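Local coordinates for protein putative short-chain dehydrogenase/reductase (Burkholderia xenovorans, PDB 5JY1) that binds NAD in a Rossmann fold and probably acts as a short-chain dehydrogenase/reductase, perhaps reducing 3-oxoacyl groups carried on acyl carrier protein, at residues A[29-33]-A[227-232]; A[42-48]-A[65-71]; A[105-111]-A[159-163]; A[153-159]-A[262-266]. All coordinates share one frame; numbering follows the deposited sequence. Where two conformers were deposited one is given.

Overall arrangement
The four contacts tie together a Rossmann fold of the short-chain dehydrogenase/reductase family, built on a parallel sheet with strand order 3-2-1-4-5-6-7. Contact 2 pairs strands 40-45 and 64-69 at one border of the sheet and holds the adenosine end of NAD. Contact 1 joins helices 25-36 and 227-239; the centres of contacts 1 and 2 are about 17 Å apart, and they meet where A31 packs on I43. Contacts 3 and 4 share W159, with centres about 11 Å apart; from the centre of contact 2 they lie about 30 Å and 32 Å away. Along the chain, contact 2 closes before contacts 3 and 4 open. Contacts 1 and 2 thus belong to the NAD-binding sheet and its helices, contacts 3 and 4 to a subunit border.

Contact 1: A[29-33]-A[227-232]; sequences GVARS and PEQDIG
R32 and E228 form the polar half of this helix-helix contact. R32 NE donates to E228 OE1 at 2.7 Å along a nearly straight line (168°), with the oxygen close to the guanidinium plane. The same NE stands above the plane of the carboxylate, and the two flat groups are turned 71° against each other. NH2 adds a weak second bond to OE1, and a water that donates to E228 OE2 and accepts weakly from R32 NH2 spans the other oxygen. E228 gets there with an extended chain whose CG lies anti to the backbone N, while the arginine chain bends at chi3 to turn its NE edge inward.

Beside the salt bridge the backbones come very close: the CA atoms of G29 and E228 are 3.8 Å apart, and those of V30 and G232 4.4 Å. With no side chain on G29 or G232, the helices can cross almost perpendicularly (83°), their axes 8.0 Å apart. In the conformer given, one of two, S33 OG lies 3.4 Å from G232 CA and donates to G29 O. That carbonyl also accepts from S33 N, the regular helix bond.

Further out, R32 NH1 makes a second salt bridge with E57 on helix 48-60. Helix 227-239 thus lies across helix 25-36, which packs through A31 on strand 40-45, while P227 and I231 rest on the loop at A196.

Contact 2: A[42-48]-A[65-71]; sequences IIAEINE and SLFVKTD. With NAD (nicotinamide-adenine-dinucleotide), chain E.
I43 sits between two backbone bonds that set the parallel register: its N donates to L66 O at 2.9 Å, and its O accepts from V68 N at 3.0 Å. Further on, T70 N donates to E45 O. The strands run at 22° to each other, and helix 48-60 links them in a right-handed beta-alpha-beta crossover.

On the face carrying I42, L66 and V68, I42 CD1 lies alongside L66 CB, and its CG2 meets V68 CG2 at 3.7 Å. On the other face the F67 ring crosses E48 at about a right angle, its CZ beside E48 CA. K69 NZ bridges to E48 OE1 at 3.0 Å, and R52 takes OE2.

E45 bends at chi2 (62°), bringing its carboxylate to the adenosine ribose of NAD: OE1 accepts from O3B at 2.7 Å, OE2 from O2B at a very short 2.5 Å. N47 N binds the anti lone pair of OE2, and G23 N supports OE1. I46 CG2 packs on the adenine, whose N6A gives D71 OD1 a weak bond; T73 also holds OD1. An acid gripping both ribose hydroxyls is consistent with a preference for NAD over NADP, whose 2'-phosphate it would probably repel.

Contact 3: A[105-111]-A[159-163]; sequences NVLLEEK and WLHGD
N105 starts the contact by laying its CB against L160 CB at 3.9 Å, while its OD1 comes to the edge of the H161 ring, 3.2 Å from NE2; amide and imidazole planes are 51° apart. The backbones touch here too, through a CA-H...O contact from L160 CA to V106 O. A water lies between V106 O and G162 N, accepting from the latter at the start of helix 162-182. L160, its CG beside its own backbone N, sends CD2 to the backbone at V106 C and, 3.6 Å away, L107 N.

At L107, the CD2 methyl touches both L160 CD2 and the W159 ring, meeting the latter at its edge near CE3 (3.9 Å). L108 CD1 packs against G162 CA, where there is no side chain in the way.

K111 closes the segment with a chain bent at chi2 (-79°), which swings NZ across to L160 O at 2.9 Å and D163 OD1 at 2.8 Å. NZ stands above the plane of both acceptor groups, and P104 O takes a further bond. D163 OD2 is held by T103 and T119, and H161 ND1 by D153. E181 of a neighbouring subunit accepts from the backbone N of L108 and of L160.

In this buried position the lysine charge is probably balanced mainly by D163, with the carbonyls of L160 and P104 as further acceptors; together they fix the loop to the start of the helix that carries the NAD-binding Y164.

Contact 4: A[153-159]-A[262-266]; sequences DTETGAW and YNSRP
W159 presents one face of its indole to R265 and P266. R265 CA stands 3.5 Å from the centroid of the five-membered ring and only 7° off its normal, a CH-pi contact, and P266 CD rests on the same face 3.6 Å from W159 CE3. The arginine chain runs alongside the ring, CG and NE near CZ2, with the guanidinium turned 69° from the indole plane; beyond it, NH1 bonds to A217 O of a neighbouring subunit.

S264 OG comes to the indole edge in its plane, 3.3 Å from W159 CD1, and accepts from W159 N at 3.0 Å (157°). It is put there by a first torsion that sets OG between the backbone N and the carbonyl carbon. A water joins S264 OG to Y262 O, with a weaker link to T156 OG1. Behind S264, N263 OD1 accepts from R265 N in an Asx turn, and that same R265 N lies over the indole face.

The Y262 ring, given in one of two conformers, crosses T156 at about a right angle, with Y262 CE1 3.7 Å from T156 CG2. A158 CB lies at the ring edge, 4.1 Å from Y262 CE2. The hydroxyl points toward T156 and D153, but its exact position is doubtful, and with it the weak bond from T156 OG1.

The 262-266 segment, in the tail after strand 250-253, thus covers the short helix 153-156 and the turn leading into helix 162-182. Neighbouring subunits adjoin it: S180 of one packs on W159, and L259 of another on T156.

Contact 1: A[29-33]-A[227-232]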
# COMPACT_ATOMS: atom_id res chain seq x y z
N GLY A 29 -28.62 -0.60 3.37
CA GLY A 29 -28.15 -0.41 4.73
C GLY A 29 -27.58 0.98 4.94
O GLY A 29 -27.82 1.61 5.97
N VAL A 30 -26.83 1.48 3.96
CA VAL A 30 -26.30 2.84 4.04
C VAL A 30 -27.44 3.86 4.03
O VAL A 30 -27.45 4.81 4.83
CB VAL A 30 -25.30 3.10 2.89
CG1 VAL A 30 -24.89 4.56 2.85
CG2 VAL A 30 -24.07 2.20 3.04
N ALA A 31 -28.41 3.69 3.13
CA ALA A 31 -29.52 4.64 3.06
C ALA A 31 -30.28 4.70 4.37
O ALA A 31 -30.62 5.79 4.84
CB ALA A 31 -30.46 4.26 1.91
N ARG A 32 -30.57 3.55 4.98
CA ARG A 32 -31.28 3.54 6.26
C ARG A 32 -30.44 4.17 7.36
O ARG A 32 -30.98 4.89 8.22
CB ARG A 32 -31.68 2.11 6.62
CG ARG A 32 -32.87 1.58 5.81
CD ARG A 32 -32.99 0.07 5.92
NE ARG A 32 -33.10 -0.36 7.30
CZ ARG A 32 -34.24 -0.68 7.91
NH1 ARG A 32 -35.39 -0.63 7.25
NH2 ARG A 32 -34.23 -1.05 9.18
N SER A 33 -29.12 3.91 7.37
CA SER A 33 -28.25 4.54 8.36
C SER A 33 -28.25 6.05 8.20
O SER A 33 -28.31 6.79 9.19
CB SER A 33 -26.82 4.00 8.23
OG SER A 33 -26.80 2.60 8.37
N PRO A 227 -25.17 -5.16 6.57
CA PRO A 227 -25.14 -3.89 5.82
C PRO A 227 -25.39 -2.66 6.67
O PRO A 227 -24.56 -1.74 6.68
CB PRO A 227 -26.24 -4.11 4.77
CG PRO A 227 -26.19 -5.58 4.51
CD PRO A 227 -25.88 -6.22 5.85
N GLU A 228 -26.49 -2.62 7.42
CA GLU A 228 -26.84 -1.39 8.13
C GLU A 228 -25.97 -1.16 9.36
O GLU A 228 -25.52 -0.04 9.60
CB GLU A 228 -28.32 -1.40 8.52
CG GLU A 228 -28.70 -0.18 9.36
CD GLU A 228 -30.21 -0.01 9.50
OE1 GLU A 228 -30.96 -0.83 8.92
OE2 GLU A 228 -30.62 0.94 10.19
N GLN A 229 -25.71 -2.21 10.15
CA GLN A 229 -25.02 -2.04 11.42
C GLN A 229 -23.50 -1.98 11.27
O GLN A 229 -22.83 -1.34 12.08
CB GLN A 229 -25.38 -3.17 12.39
CG GLN A 229 -26.74 -3.05 13.04
CD GLN A 229 -26.96 -4.11 14.11
OE1 GLN A 229 -26.15 -4.26 15.03
NE2 GLN A 229 -28.05 -4.85 13.99
N ASP A 230 -22.95 -2.66 10.26
CA ASP A 230 -21.50 -2.72 10.11
C ASP A 230 -20.95 -1.82 9.01
O ASP A 230 -19.88 -1.23 9.19
CB ASP A 230 -21.05 -4.16 9.84
CG ASP A 230 -21.22 -5.05 11.06
OD1 ASP A 230 -20.73 -4.66 12.14
OD2 ASP A 230 -21.87 -6.11 10.95
N ILE A 231 -21.63 -1.69 7.87
CA ILE A 231 -21.13 -0.82 6.81
C ILE A 231 -21.67 0.59 6.96
O ILE A 231 -20.94 1.57 6.77
CB ILE A 231 -21.46 -1.40 5.41
CG1 ILE A 231 -21.13 -2.90 5.34
CG2 ILE A 231 -20.71 -0.62 4.32
CD1 ILE A 231 -19.69 -3.27 5.68
N GLY A 232 -22.96 0.71 7.30
CA GLY A 232 -23.63 1.98 7.46
C GLY A 232 -22.83 3.03 8.23
O GLY A 232 -22.66 4.15 7.75
O HOH W 1 -32.84 0.58 11.49

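Contact 2: A[42-48]-A[65-71]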
# COMPACT_ATOMS: atom_id res chain seq x y z
N ILE A 42 -32.03 10.34 -1.15
CA ILE A 42 -32.54 9.96 -2.47
C ILE A 42 -32.16 8.52 -2.75
O ILE A 42 -30.98 8.15 -2.73
CB ILE A 42 -32.00 10.89 -3.56
CG1 ILE A 42 -32.50 12.32 -3.34
CG2 ILE A 42 -32.45 10.38 -4.94
CD1 ILE A 42 -34.00 12.47 -3.52
N ILE A 43 -33.17 7.69 -3.02
CA ILE A 43 -32.98 6.27 -3.29
C ILE A 43 -32.87 6.17 -4.81
O ILE A 43 -33.88 6.09 -5.52
CB ILE A 43 -34.12 5.42 -2.73
CG1 ILE A 43 -34.32 5.70 -1.23
CG2 ILE A 43 -33.86 3.93 -2.96
CD1 ILE A 43 -33.07 5.53 -0.37
N ALA A 44 -31.64 6.22 -5.32
CA ALA A 44 -31.41 6.26 -6.77
C ALA A 44 -31.22 4.84 -7.26
O ALA A 44 -30.10 4.34 -7.40
CB ALA A 44 -30.22 7.16 -7.09
N GLU A 45 -32.33 4.18 -7.57
CA GLU A 45 -32.40 2.73 -7.74
C GLU A 45 -33.17 2.39 -9.02
O GLU A 45 -34.16 3.06 -9.35
CB GLU A 45 -33.07 2.10 -6.50
CG GLU A 45 -33.47 0.65 -6.62
CD GLU A 45 -32.30 -0.28 -6.85
OE1 GLU A 45 -31.34 -0.25 -6.04
OE2 GLU A 45 -32.34 -1.02 -7.85
N ILE A 46 -32.72 1.37 -9.75
CA ILE A 46 -33.38 0.99 -11.00
C ILE A 46 -34.60 0.10 -10.75
O ILE A 46 -35.57 0.13 -11.53
CB ILE A 46 -32.38 0.33 -11.97
CG1 ILE A 46 -32.94 0.27 -13.39
CG2 ILE A 46 -31.99 -1.07 -11.47
CD1 ILE A 46 -31.89 -0.06 -14.44
N ASN A 47 -34.58 -0.70 -9.68
CA ASN A 47 -35.69 -1.58 -9.34
C ASN A 47 -36.73 -0.77 -8.59
O ASN A 47 -36.52 -0.38 -7.44
CB ASN A 47 -35.18 -2.75 -8.50
CG ASN A 47 -36.26 -3.79 -8.20
OD1 ASN A 47 -37.45 -3.47 -8.09
ND2 ASN A 47 -35.85 -5.04 -8.05
N GLU A 48 -37.87 -0.51 -9.25
CA GLU A 48 -38.87 0.36 -8.64
C GLU A 48 -39.43 -0.25 -7.36
O GLU A 48 -39.72 0.47 -6.40
CB GLU A 48 -39.99 0.63 -9.65
CG GLU A 48 -41.04 1.58 -9.11
CD GLU A 48 -41.98 2.07 -10.20
OE1 GLU A 48 -41.83 1.63 -11.36
OE2 GLU A 48 -42.86 2.90 -9.89
N SER A 65 -37.01 10.73 2.83
CA SER A 65 -36.48 9.98 1.70
C SER A 65 -37.35 10.21 0.48
O SER A 65 -38.52 10.58 0.59
CB SER A 65 -36.40 8.48 2.03
OG SER A 65 -35.75 7.76 1.01
N LEU A 66 -36.75 10.00 -0.69
CA LEU A 66 -37.49 10.04 -1.96
C LEU A 66 -36.88 9.02 -2.90
O LEU A 66 -35.69 9.07 -3.20
CB LEU A 66 -37.46 11.44 -2.59
CG LEU A 66 -38.22 11.57 -3.91
CD1 LEU A 66 -39.72 11.38 -3.69
CD2 LEU A 66 -37.94 12.89 -4.59
N PHE A 67 -37.71 8.10 -3.38
CA PHE A 67 -37.28 7.20 -4.43
C PHE A 67 -37.27 7.94 -5.76
O PHE A 67 -38.27 8.58 -6.13
CB PHE A 67 -38.20 5.98 -4.53
CG PHE A 67 -38.04 5.22 -5.81
CD1 PHE A 67 -36.90 4.47 -6.06
CD2 PHE A 67 -39.02 5.28 -6.80
CE1 PHE A 67 -36.74 3.78 -7.24
CE2 PHE A 67 -38.87 4.60 -7.99
CZ PHE A 67 -37.72 3.84 -8.21
N VAL A 68 -36.15 7.86 -6.47
CA VAL A 68 -36.03 8.42 -7.82
C VAL A 68 -35.49 7.31 -8.70
O VAL A 68 -34.34 6.88 -8.54
CB VAL A 68 -35.11 9.65 -7.86
CG1 VAL A 68 -35.03 10.20 -9.28
CG2 VAL A 68 -35.61 10.72 -6.89
N LYS A 69 -36.33 6.81 -9.62
CA LYS A 69 -35.87 5.76 -10.51
C LYS A 69 -34.67 6.27 -11.30
O LYS A 69 -34.72 7.34 -11.92
CB LYS A 69 -36.99 5.30 -11.45
CG LYS A 69 -36.66 3.99 -12.16
CD LYS A 69 -37.74 3.59 -13.17
CE LYS A 69 -38.97 2.99 -12.50
NZ LYS A 69 -40.04 2.65 -13.48
N THR A 70 -33.58 5.49 -11.26
CA THR A 70 -32.28 5.88 -11.80
C THR A 70 -31.61 4.66 -12.40
O THR A 70 -31.55 3.61 -11.76
CB THR A 70 -31.38 6.47 -10.70
OG1 THR A 70 -32.06 7.56 -10.07
CG2 THR A 70 -30.07 6.98 -11.29
N ASP A 71 -31.10 4.81 -13.62
CA ASP A 71 -30.30 3.79 -14.31
C ASP A 71 -28.90 4.37 -14.45
O ASP A 71 -28.67 5.25 -15.29
CB ASP A 71 -30.91 3.46 -15.67
CG ASP A 71 -30.15 2.37 -16.42
OD1 ASP A 71 -29.00 2.05 -16.06
OD2 ASP A 71 -30.71 1.83 -17.41
PA NAD E . -26.36 -5.88 -4.36
O1A NAD E . -26.28 -6.77 -5.56
O2A NAD E . -26.95 -6.56 -3.13
O5B NAD E . -27.22 -4.49 -4.70
C5B NAD E . -26.95 -3.88 -5.91
C4B NAD E . -28.00 -2.72 -6.12
O4B NAD E . -27.69 -2.07 -7.19
C3B NAD E . -29.41 -3.37 -6.40
O3B NAD E . -30.38 -2.74 -5.62
C2B NAD E . -29.61 -3.12 -7.87
O2B NAD E . -31.08 -3.14 -8.23
C1B NAD E . -29.06 -1.93 -8.03
N9A NAD E . -28.73 -1.68 -9.42
C8A NAD E . -28.26 -2.57 -10.29
N7A NAD E . -28.10 -1.96 -11.45
C5A NAD E . -28.46 -0.69 -11.29
C6A NAD E . -28.48 0.37 -12.20
N6A NAD E . -28.14 0.55 -13.61
N1A NAD E . -28.89 1.56 -11.81
C2A NAD E . -29.29 1.75 -10.51
N3A NAD E . -29.28 0.73 -9.62
C4A NAD E . -28.85 -0.50 -10.04
O3 NAD E . -24.83 -5.34 -4.04
PN NAD E . -24.03 -5.32 -2.62
O1N NAD E . -23.55 -6.73 -2.30
O2N NAD E . -24.86 -4.79 -1.44
O5D NAD E . -22.68 -4.38 -2.86
C5D NAD E . -22.84 -2.97 -2.93
C4D NAD E . -21.46 -2.30 -3.24
O4D NAD E . -20.51 -2.80 -2.45
C3D NAD E . -21.05 -2.65 -4.67
O3D NAD E . -20.41 -1.63 -5.26
C2D NAD E . -20.09 -3.85 -4.47
O2D NAD E . -19.25 -3.96 -5.70
C1D NAD E . -19.42 -3.52 -3.39
N1N NAD E . -18.90 -4.68 -2.68
C2N NAD E . -19.71 -5.44 -1.90
C3N NAD E . -19.21 -6.56 -1.22
C7N NAD E . -20.11 -7.42 -0.36
O7N NAD E . -19.63 -8.27 0.37
N7N NAD E . -21.51 -7.25 -0.40
C4N NAD E . -17.88 -6.87 -1.34
C5N NAD E . -17.07 -6.11 -2.10
C6N NAD E . -17.58 -5.00 -2.78

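Contact 3: A[105-111]-A[159-163]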
# COMPACT_ATOMS: atom_id res chain seq x y z
N ASN A 105 -19.07 -15.56 -13.27
CA ASN A 105 -17.81 -15.91 -12.61
C ASN A 105 -17.09 -16.94 -13.46
O ASN A 105 -17.34 -18.14 -13.36
CB ASN A 105 -18.07 -16.46 -11.21
CG ASN A 105 -18.81 -15.48 -10.34
OD1 ASN A 105 -18.52 -14.28 -10.36
ND2 ASN A 105 -19.77 -15.98 -9.57
N VAL A 106 -16.20 -16.46 -14.33
CA VAL A 106 -15.48 -17.31 -15.28
C VAL A 106 -14.02 -16.90 -15.27
O VAL A 106 -13.67 -15.79 -14.87
CB VAL A 106 -16.06 -17.23 -16.72
CG1 VAL A 106 -17.48 -17.80 -16.76
CG2 VAL A 106 -16.03 -15.80 -17.24
N LEU A 107 -13.16 -17.81 -15.74
CA LEU A 107 -11.73 -17.53 -15.81
C LEU A 107 -11.46 -16.32 -16.69
O LEU A 107 -12.23 -16.00 -17.60
CB LEU A 107 -10.98 -18.75 -16.35
CG LEU A 107 -11.10 -20.01 -15.51
CD1 LEU A 107 -10.60 -21.20 -16.29
CD2 LEU A 107 -10.31 -19.87 -14.21
N LEU A 108 -10.34 -15.64 -16.41
CA LEU A 108 -10.05 -14.37 -17.07
C LEU A 108 -10.03 -14.51 -18.58
O LEU A 108 -10.56 -13.65 -19.30
CB LEU A 108 -8.71 -13.83 -16.56
CG LEU A 108 -8.18 -12.53 -17.17
CD1 LEU A 108 -9.14 -11.38 -16.93
CD2 LEU A 108 -6.79 -12.23 -16.62
N GLU A 109 -9.42 -15.58 -19.10
CA GLU A 109 -9.39 -15.79 -20.54
C GLU A 109 -10.76 -16.14 -21.11
O GLU A 109 -10.92 -16.11 -22.33
CB GLU A 109 -8.37 -16.87 -20.92
CG GLU A 109 -8.70 -18.29 -20.46
CD GLU A 109 -8.14 -18.61 -19.08
OE1 GLU A 109 -7.99 -19.81 -18.76
OE2 GLU A 109 -7.85 -17.68 -18.30
N GLU A 110 -11.74 -16.44 -20.26
CA GLU A 110 -13.10 -16.73 -20.71
C GLU A 110 -14.06 -15.55 -20.56
O GLU A 110 -15.17 -15.61 -21.10
CB GLU A 110 -13.65 -17.94 -19.95
CG GLU A 110 -12.93 -19.23 -20.32
CD GLU A 110 -13.44 -20.43 -19.54
OE1 GLU A 110 -14.62 -20.41 -19.11
OE2 GLU A 110 -12.66 -21.39 -19.36
N LYS A 111 -13.67 -14.50 -19.83
CA LYS A 111 -14.43 -13.25 -19.86
C LYS A 111 -14.51 -12.74 -21.29
O LYS A 111 -13.60 -12.94 -22.10
CB LYS A 111 -13.78 -12.18 -18.98
CG LYS A 111 -13.69 -12.51 -17.49
CD LYS A 111 -15.02 -12.29 -16.77
CE LYS A 111 -14.89 -12.60 -15.28
NZ LYS A 111 -16.13 -12.23 -14.53
N TRP A 159 -9.91 -14.62 -8.19
CA TRP A 159 -10.26 -15.45 -9.34
C TRP A 159 -11.70 -15.21 -9.78
O TRP A 159 -12.59 -14.96 -8.97
CB TRP A 159 -10.12 -16.94 -9.01
CG TRP A 159 -8.72 -17.46 -8.83
CD1 TRP A 159 -7.88 -17.23 -7.77
CD2 TRP A 159 -8.03 -18.36 -9.70
NE1 TRP A 159 -6.70 -17.92 -7.95
CE2 TRP A 159 -6.76 -18.62 -9.12
CE3 TRP A 159 -8.35 -18.97 -10.92
CZ2 TRP A 159 -5.82 -19.46 -9.73
CZ3 TRP A 159 -7.40 -19.80 -11.52
CH2 TRP A 159 -6.16 -20.04 -10.92
N LEU A 160 -11.91 -15.29 -11.10
CA LEU A 160 -13.21 -15.28 -11.77
C LEU A 160 -13.85 -13.89 -11.80
O LEU A 160 -14.96 -13.76 -12.33
CB LEU A 160 -14.22 -16.26 -11.13
CG LEU A 160 -13.75 -17.70 -10.89
CD1 LEU A 160 -14.87 -18.55 -10.30
CD2 LEU A 160 -13.22 -18.33 -12.17
N HIS A 161 -13.17 -12.86 -11.28
CA HIS A 161 -13.71 -11.51 -11.19
C HIS A 161 -12.84 -10.49 -11.92
O HIS A 161 -12.84 -9.31 -11.57
CB HIS A 161 -13.85 -11.09 -9.72
CG HIS A 161 -14.84 -11.91 -8.95
ND1 HIS A 161 -14.96 -11.82 -7.58
CD2 HIS A 161 -15.76 -12.82 -9.35
CE1 HIS A 161 -15.91 -12.64 -7.16
NE2 HIS A 161 -16.41 -13.26 -8.22
N GLY A 162 -12.11 -10.94 -12.95
CA GLY A 162 -11.11 -10.07 -13.57
C GLY A 162 -11.65 -8.73 -14.04
O GLY A 162 -11.00 -7.69 -13.88
N ASP A 163 -12.85 -8.73 -14.64
CA ASP A 163 -13.43 -7.47 -15.11
C ASP A 163 -13.81 -6.57 -13.94
O ASP A 163 -13.54 -5.36 -13.95
CB ASP A 163 -14.64 -7.75 -16.01
CG ASP A 163 -15.68 -8.68 -15.37
OD1 ASP A 163 -15.34 -9.50 -14.49
OD2 ASP A 163 -16.86 -8.59 -15.75
O HOH W 2 -11.74 -13.57 -14.22

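Contact 4: A[153-159]-A[262-266]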
# COMPACT_ATOMS: atom_id res chain seq x y z
N ASP A 153 -11.27 -7.59 -3.62
CA ASP A 153 -10.90 -8.39 -4.80
C ASP A 153 -9.89 -7.67 -5.68
O ASP A 153 -9.11 -8.32 -6.39
CB ASP A 153 -12.15 -8.72 -5.62
CG ASP A 153 -13.03 -9.79 -4.97
OD1 ASP A 153 -12.67 -10.36 -3.91
OD2 ASP A 153 -14.09 -10.07 -5.57
N THR A 154 -9.90 -6.32 -5.69
CA THR A 154 -8.93 -5.58 -6.50
C THR A 154 -7.52 -5.72 -5.97
O THR A 154 -6.57 -5.44 -6.70
CB THR A 154 -9.24 -4.08 -6.53
OG1 THR A 154 -9.00 -3.51 -5.23
CG2 THR A 154 -10.67 -3.83 -6.92
N GLU A 155 -7.38 -6.11 -4.70
CA GLU A 155 -6.09 -6.24 -4.05
C GLU A 155 -5.59 -7.67 -4.02
O GLU A 155 -4.37 -7.90 -4.03
CB GLU A 155 -6.18 -5.66 -2.63
CG GLU A 155 -6.38 -4.15 -2.65
CD GLU A 155 -7.06 -3.57 -1.42
OE1 GLU A 155 -7.68 -4.33 -0.65
OE2 GLU A 155 -7.00 -2.33 -1.26
N THR A 156 -6.50 -8.65 -4.00
CA THR A 156 -6.10 -10.05 -4.08
C THR A 156 -6.08 -10.56 -5.51
O THR A 156 -5.61 -11.69 -5.73
CB THR A 156 -7.03 -10.95 -3.25
OG1 THR A 156 -8.34 -10.96 -3.84
CG2 THR A 156 -7.15 -10.46 -1.82
N GLY A 157 -6.59 -9.79 -6.47
CA GLY A 157 -6.77 -10.29 -7.82
C GLY A 157 -7.68 -11.50 -7.84
O GLY A 157 -7.35 -12.52 -8.45
N ALA A 158 -8.82 -11.41 -7.16
CA ALA A 158 -9.64 -12.58 -6.92
C ALA A 158 -10.02 -13.29 -8.22
O ALA A 158 -10.39 -12.65 -9.21
CB ALA A 158 -10.91 -12.19 -6.16
N TRP A 159 -9.91 -14.62 -8.19
CA TRP A 159 -10.26 -15.45 -9.34
C TRP A 159 -11.70 -15.21 -9.78
O TRP A 159 -12.59 -14.96 -8.97
CB TRP A 159 -10.12 -16.94 -9.01
CG TRP A 159 -8.72 -17.46 -8.83
CD1 TRP A 159 -7.88 -17.23 -7.77
CD2 TRP A 159 -8.03 -18.36 -9.70
NE1 TRP A 159 -6.70 -17.92 -7.95
CE2 TRP A 159 -6.76 -18.62 -9.12
CE3 TRP A 159 -8.35 -18.97 -10.92
CZ2 TRP A 159 -5.82 -19.46 -9.73
CZ3 TRP A 159 -7.40 -19.80 -11.52
CH2 TRP A 159 -6.16 -20.04 -10.92
N TYR A 262 -7.78 -14.01 1.32
CA TYR A 262 -8.56 -15.23 1.09
C TYR A 262 -8.09 -15.84 -0.22
O TYR A 262 -7.82 -15.11 -1.18
CB TYR A 262 -10.06 -14.93 1.04
CG TYR A 262 -10.34 -13.80 0.08
CD1 TYR A 262 -10.18 -12.48 0.48
CD2 TYR A 262 -10.71 -14.06 -1.24
CE1 TYR A 262 -10.38 -11.45 -0.39
CE2 TYR A 262 -10.92 -13.02 -2.13
CZ TYR A 262 -10.75 -11.72 -1.69
OH TYR A 262 -10.95 -10.67 -2.54
N ASN A 263 -8.01 -17.16 -0.27
CA ASN A 263 -7.62 -17.85 -1.50
C ASN A 263 -8.89 -18.19 -2.28
O ASN A 263 -9.73 -18.96 -1.81
CB ASN A 263 -6.82 -19.11 -1.17
CG ASN A 263 -6.19 -19.75 -2.41
OD1 ASN A 263 -6.39 -19.29 -3.53
ND2 ASN A 263 -5.42 -20.81 -2.20
N SER A 264 -9.02 -17.61 -3.48
CA SER A 264 -10.22 -17.76 -4.29
C SER A 264 -10.05 -18.73 -5.46
O SER A 264 -10.91 -18.78 -6.35
CB SER A 264 -10.68 -16.38 -4.81
OG SER A 264 -9.62 -15.64 -5.39
N ARG A 265 -8.99 -19.54 -5.47
CA ARG A 265 -8.84 -20.49 -6.56
C ARG A 265 -10.01 -21.48 -6.55
O ARG A 265 -10.28 -22.09 -5.51
CB ARG A 265 -7.53 -21.27 -6.48
CG ARG A 265 -7.37 -22.24 -7.65
CD ARG A 265 -6.16 -23.18 -7.49
NE ARG A 265 -4.91 -22.43 -7.48
CZ ARG A 265 -4.16 -22.23 -6.40
NH1 ARG A 265 -4.55 -22.73 -5.23
NH2 ARG A 265 -3.04 -21.52 -6.49
N PRO A 266 -10.73 -21.64 -7.66
CA PRO A 266 -11.84 -22.60 -7.69
C PRO A 266 -11.35 -24.03 -7.46
O PRO A 266 -10.21 -24.38 -7.78
CB PRO A 266 -12.43 -22.43 -9.10
CG PRO A 266 -12.02 -21.06 -9.52
CD PRO A 266 -10.66 -20.83 -8.90
O HOH W 3 -8.21 -14.18 -3.65